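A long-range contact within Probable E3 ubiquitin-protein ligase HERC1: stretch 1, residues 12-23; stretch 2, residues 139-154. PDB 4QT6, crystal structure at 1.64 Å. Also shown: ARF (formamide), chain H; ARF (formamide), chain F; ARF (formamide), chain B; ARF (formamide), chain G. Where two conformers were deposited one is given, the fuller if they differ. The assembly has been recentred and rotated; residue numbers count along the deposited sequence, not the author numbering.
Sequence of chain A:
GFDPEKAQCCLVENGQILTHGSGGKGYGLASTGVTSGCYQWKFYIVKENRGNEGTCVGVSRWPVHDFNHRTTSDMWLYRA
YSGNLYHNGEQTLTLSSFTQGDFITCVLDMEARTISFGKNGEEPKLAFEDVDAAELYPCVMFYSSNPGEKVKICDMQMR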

# COMPACT_ATOMS: atom_id res chain seq x y z
N VAL A 12 14.12 -5.39 0.93
CA VAL A 12 13.24 -6.45 1.43
C VAL A 12 13.96 -7.17 2.57
O VAL A 12 15.04 -7.73 2.36
N GLU A 13 13.35 -7.13 3.75
CA GLU A 13 13.88 -7.65 5.01
C GLU A 13 13.21 -8.97 5.34
O GLU A 13 11.99 -9.02 5.60
N ASN A 14 13.97 -10.08 5.25
CA ASN A 14 13.46 -11.41 5.54
C ASN A 14 12.18 -11.73 4.78
O ASN A 14 11.26 -12.40 5.29
N GLY A 15 12.11 -11.22 3.56
CA GLY A 15 10.97 -11.49 2.70
C GLY A 15 9.68 -10.74 2.98
O GLY A 15 9.02 -10.28 2.05
N GLN A 16 9.31 -10.66 4.26
CA GLN A 16 7.97 -10.22 4.71
C GLN A 16 7.89 -8.72 4.92
O GLN A 16 6.79 -8.17 5.05
N ILE A 17 9.03 -8.05 5.04
CA ILE A 17 9.04 -6.64 5.40
C ILE A 17 9.69 -5.81 4.30
O ILE A 17 10.69 -6.21 3.70
N LEU A 18 9.10 -4.64 4.05
CA LEU A 18 9.69 -3.68 3.15
C LEU A 18 10.18 -2.52 4.00
O LEU A 18 9.41 -1.92 4.78
N THR A 19 11.47 -2.21 3.84
CA THR A 19 12.10 -1.14 4.59
C THR A 19 12.52 -0.02 3.67
O THR A 19 13.15 -0.27 2.64
N HIS A 20 12.19 1.22 4.04
CA HIS A 20 12.52 2.36 3.22
C HIS A 20 14.02 2.59 3.36
O HIS A 20 14.52 2.69 4.48
N GLY A 21 14.72 2.57 2.24
CA GLY A 21 16.18 2.64 2.23
C GLY A 21 16.69 3.97 1.74
O GLY A 21 16.01 5.00 1.86
N SER A 22 17.90 3.94 1.19
CA SER A 22 18.53 5.14 0.65
C SER A 22 18.01 5.47 -0.74
O SER A 22 17.50 4.61 -1.45
N GLY A 23 18.18 6.73 -1.13
CA GLY A 23 17.88 7.16 -2.49
C GLY A 23 16.66 8.05 -2.61
O GLY A 23 16.33 8.47 -3.73
N CYS A 139 1.18 -3.26 -2.60
CA CYS A 139 2.35 -2.37 -2.58
C CYS A 139 2.37 -1.43 -1.42
O CYS A 139 1.37 -1.17 -0.79
N VAL A 140 3.56 -0.89 -1.19
CA VAL A 140 3.83 0.12 -0.20
C VAL A 140 4.67 1.17 -0.91
O VAL A 140 5.53 0.82 -1.72
N MSE A 141 4.41 2.44 -0.61
CA MSE A 141 5.21 3.55 -1.16
C MSE A 141 5.59 4.45 -0.01
O MSE A 141 4.79 4.63 0.91
N PHE A 142 6.79 5.01 -0.05
CA PHE A 142 7.24 5.98 0.93
C PHE A 142 7.56 7.30 0.25
O PHE A 142 8.34 7.32 -0.71
N TYR A 143 6.96 8.39 0.73
CA TYR A 143 7.21 9.72 0.15
C TYR A 143 8.13 10.56 1.00
O TYR A 143 8.44 11.71 0.63
N SER A 144 8.57 10.00 2.12
CA SER A 144 9.61 10.62 2.90
C SER A 144 10.95 10.59 2.18
O SER A 144 11.19 9.75 1.29
N SER A 145 11.84 11.51 2.56
CA SER A 145 13.17 11.58 1.96
C SER A 145 14.14 10.64 2.65
O SER A 145 15.00 10.05 2.02
N ASN A 146 14.00 10.54 3.97
CA ASN A 146 14.92 9.77 4.78
C ASN A 146 14.49 8.32 4.89
O ASN A 146 13.30 8.01 4.88
N PRO A 147 15.47 7.42 5.02
CA PRO A 147 15.17 6.01 5.24
C PRO A 147 14.51 5.70 6.58
O PRO A 147 14.50 6.54 7.50
N GLY A 148 13.97 4.49 6.70
CA GLY A 148 13.67 3.92 8.01
C GLY A 148 12.34 3.28 8.28
O GLY A 148 12.22 2.45 9.20
N GLU A 149 11.31 3.70 7.55
CA GLU A 149 9.98 3.15 7.79
C GLU A 149 10.00 1.68 7.42
O GLU A 149 10.78 1.29 6.56
N LYS A 150 9.14 0.89 8.05
CA LYS A 150 9.04 -0.54 7.77
C LYS A 150 7.60 -1.01 7.78
O LYS A 150 6.83 -0.68 8.69
N VAL A 151 7.22 -1.77 6.75
CA VAL A 151 5.85 -2.33 6.64
C VAL A 151 5.94 -3.82 6.37
O VAL A 151 6.69 -4.26 5.49
N LYS A 152 5.14 -4.59 7.10
CA LYS A 152 5.05 -6.02 6.91
C LYS A 152 3.80 -6.38 6.11
O LYS A 152 2.72 -5.85 6.38
N ILE A 153 3.96 -7.30 5.16
CA ILE A 153 2.80 -7.85 4.48
C ILE A 153 2.40 -9.17 5.15
O ILE A 153 3.26 -10.01 5.44
N CYS A 154 1.10 -9.35 5.38
CA CYS A 154 0.52 -10.40 6.21
C CYS A 154 -0.68 -11.05 5.58
O CYS A 154 -1.42 -10.42 4.83

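A salt bridge leads the polar contacts, on the sheet face that carries Ile17, Thr19, Lys150 and Lys152. Lys150, m at chi1 and extended beyond, brings NZ to 2.8 Å from Glu13 OE1; water 1 closes the same pair, donating to Glu13 OE2 and accepting from Lys150 NZ, each at 2.7 Å. Thr19 OG1 also donates to Glu13 OE1 (3.1 Å), so one carboxylate oxygen serves both strands. Further along, all-t Lys152 gives Gln16 only a weak bond, NZ to OE1 at 3.4 Å.

The second polar centre is buried. His20, t at chi1, points toward stretch 2 and donates from ND1 to Glu149 OE1 at 2.7 Å. Glu149 bends to reach it (chi1 m, chi2 p), and its OE2 takes a 2.6 Å bond from Ser144 OG, so each carboxylate oxygen has a partner. Phe142 CB covers one face of the imidazole and Pro147 CA the opposite one. The His20 and Phe142 planes lie 15° apart but slid, so each CB sits over the other's ring, 3.7 Å from its centroid.

Leu18 (t, p) completes the apolar packing: CD2 lies 3.8 Å from both Val140 CB and Phe142 CE2. Water 2 donates to Gly21 O (2.8 Å) and to Ser145 O (2.6 Å). Formamide H accepts from Ser22 N (ARF O, 3.0 Å).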

# COMPACT_ATOMS: atom_id res chain seq x y z
CB VAL A 12 12.86 -7.45 0.35
CG1 VAL A 12 11.93 -8.50 0.91
CG2 VAL A 12 12.15 -6.74 -0.80
CB GLU A 13 13.63 -6.60 6.09
CG GLU A 13 13.89 -7.01 7.54
CD GLU A 13 13.76 -5.83 8.49
OE1 GLU A 13 14.26 -4.72 8.13
OE2 GLU A 13 13.15 -6.00 9.59
CB ASN A 14 13.21 -11.62 7.03
CG ASN A 14 14.47 -11.54 7.86
OD1 ASN A 14 15.57 -11.81 7.39
ND2 ASN A 14 14.30 -11.23 9.14
CB GLN A 16 7.65 -10.87 6.08
CG GLN A 16 7.77 -12.39 6.17
CD GLN A 16 7.50 -12.91 7.59
OE1 GLN A 16 7.54 -12.17 8.58
NE2 GLN A 16 7.25 -14.21 7.70
CB ILE A 17 9.74 -6.43 6.76
CG1 ILE A 17 8.82 -6.97 7.87
CG2 ILE A 17 10.09 -4.97 7.05
CD1 ILE A 17 9.53 -7.16 9.18
CB LEU A 18 8.68 -3.18 2.11
CG LEU A 18 9.28 -2.28 1.02
CD1 LEU A 18 10.06 -3.10 0.03
CD2 LEU A 18 8.17 -1.48 0.32
CB THR A 19 13.33 -1.70 5.36
OG1 THR A 19 12.88 -2.69 6.29
CG2 THR A 19 14.10 -0.58 6.07
CB HIS A 20 11.75 3.59 3.69
CG HIS A 20 11.96 4.79 2.83
ND1 HIS A 20 11.65 6.07 3.25
CD2 HIS A 20 12.44 4.91 1.57
CE1 HIS A 20 11.91 6.92 2.27
NE2 HIS A 20 12.42 6.25 1.26
CB SER A 22 20.05 4.94 0.58
OG SER A 22 20.40 4.02 -0.45
CB CYS A 139 2.43 -1.53 -3.86
SG CYS A 139 1.20 -0.24 -4.01
CB VAL A 140 4.60 -0.49 0.99
CG1 VAL A 140 5.05 0.57 1.97
CG2 VAL A 140 3.75 -1.55 1.67
CB MSE A 141 4.33 4.25 -2.20
CG MSE A 141 4.98 5.35 -3.04
SE MSE A 141 4.96 7.12 -2.16
CE MSE A 141 3.32 7.02 -1.08
CB PHE A 142 8.48 5.46 1.64
CG PHE A 142 8.32 4.10 2.26
CD1 PHE A 142 7.55 3.93 3.42
CD2 PHE A 142 8.98 3.00 1.72
CE1 PHE A 142 7.41 2.68 3.99
CE2 PHE A 142 8.85 1.73 2.30
CZ PHE A 142 8.06 1.58 3.42
CB TYR A 143 5.91 10.48 -0.16
CG TYR A 143 4.98 10.67 1.01
CD1 TYR A 143 5.17 11.70 1.91
CD2 TYR A 143 3.92 9.80 1.22
CE1 TYR A 143 4.34 11.86 2.99
CE2 TYR A 143 3.06 9.97 2.30
CZ TYR A 143 3.26 11.02 3.17
OH TYR A 143 2.40 11.18 4.22
CB SER A 144 9.71 9.92 4.25
OG SER A 144 9.81 8.52 4.06
CB SER A 145 13.69 13.02 2.06
OG SER A 145 13.65 13.47 3.40
CB ASN A 146 14.98 10.35 6.19
CG ASN A 146 15.64 11.71 6.24
OD1 ASN A 146 16.32 12.12 5.30
ND2 ASN A 146 15.45 12.42 7.34
CB PRO A 147 16.54 5.34 5.20
CG PRO A 147 17.52 6.43 5.47
CD PRO A 147 16.92 7.68 4.96
CB GLU A 149 8.92 3.84 6.94
CG GLU A 149 8.69 5.33 7.19
CD GLU A 149 9.58 6.21 6.34
OE1 GLU A 149 10.51 5.71 5.69
OE2 GLU A 149 9.36 7.43 6.34
CB LYS A 150 9.83 -1.38 8.80
CG LYS A 150 11.32 -1.13 8.83
CD LYS A 150 11.98 -2.14 9.75
CE LYS A 150 13.45 -1.80 9.93
NZ LYS A 150 14.29 -2.96 10.33
CB VAL A 151 5.06 -1.63 5.49
CG1 VAL A 151 3.65 -2.20 5.35
CG2 VAL A 151 5.01 -0.13 5.72
CB LYS A 152 4.98 -6.70 8.28
CG LYS A 152 4.89 -8.21 8.24
CD LYS A 152 5.02 -8.83 9.62
CE LYS A 152 4.86 -10.33 9.54
NZ LYS A 152 5.26 -11.04 10.79
CB ILE A 153 3.05 -7.97 2.94
CG1 ILE A 153 1.73 -8.24 2.20
CG2 ILE A 153 4.11 -8.99 2.61
CD1 ILE A 153 1.85 -8.13 0.68
CB CYS A 154 -0.08 -9.77 7.48
SG CYS A 154 1.04 -8.85 8.49
N ARF H . 18.32 1.93 -1.91
C ARF H . 18.03 1.03 -0.97
O ARF H . 18.53 1.15 0.14
N ARF F . 0.63 -11.18 -1.04
C ARF F . 1.46 -11.51 -0.03
O ARF F . 2.67 -11.44 -0.21
N ARF B . 3.73 13.56 7.31
C ARF B . 2.97 14.12 6.37
O ARF B . 2.60 13.47 5.40
N ARF G . 7.91 11.49 7.16
C ARF G . 7.17 12.29 6.38
O ARF G . 7.65 12.75 5.35
O HOH W 1 13.30 -4.85 11.98
O HOH W 2 16.09 7.77 1.45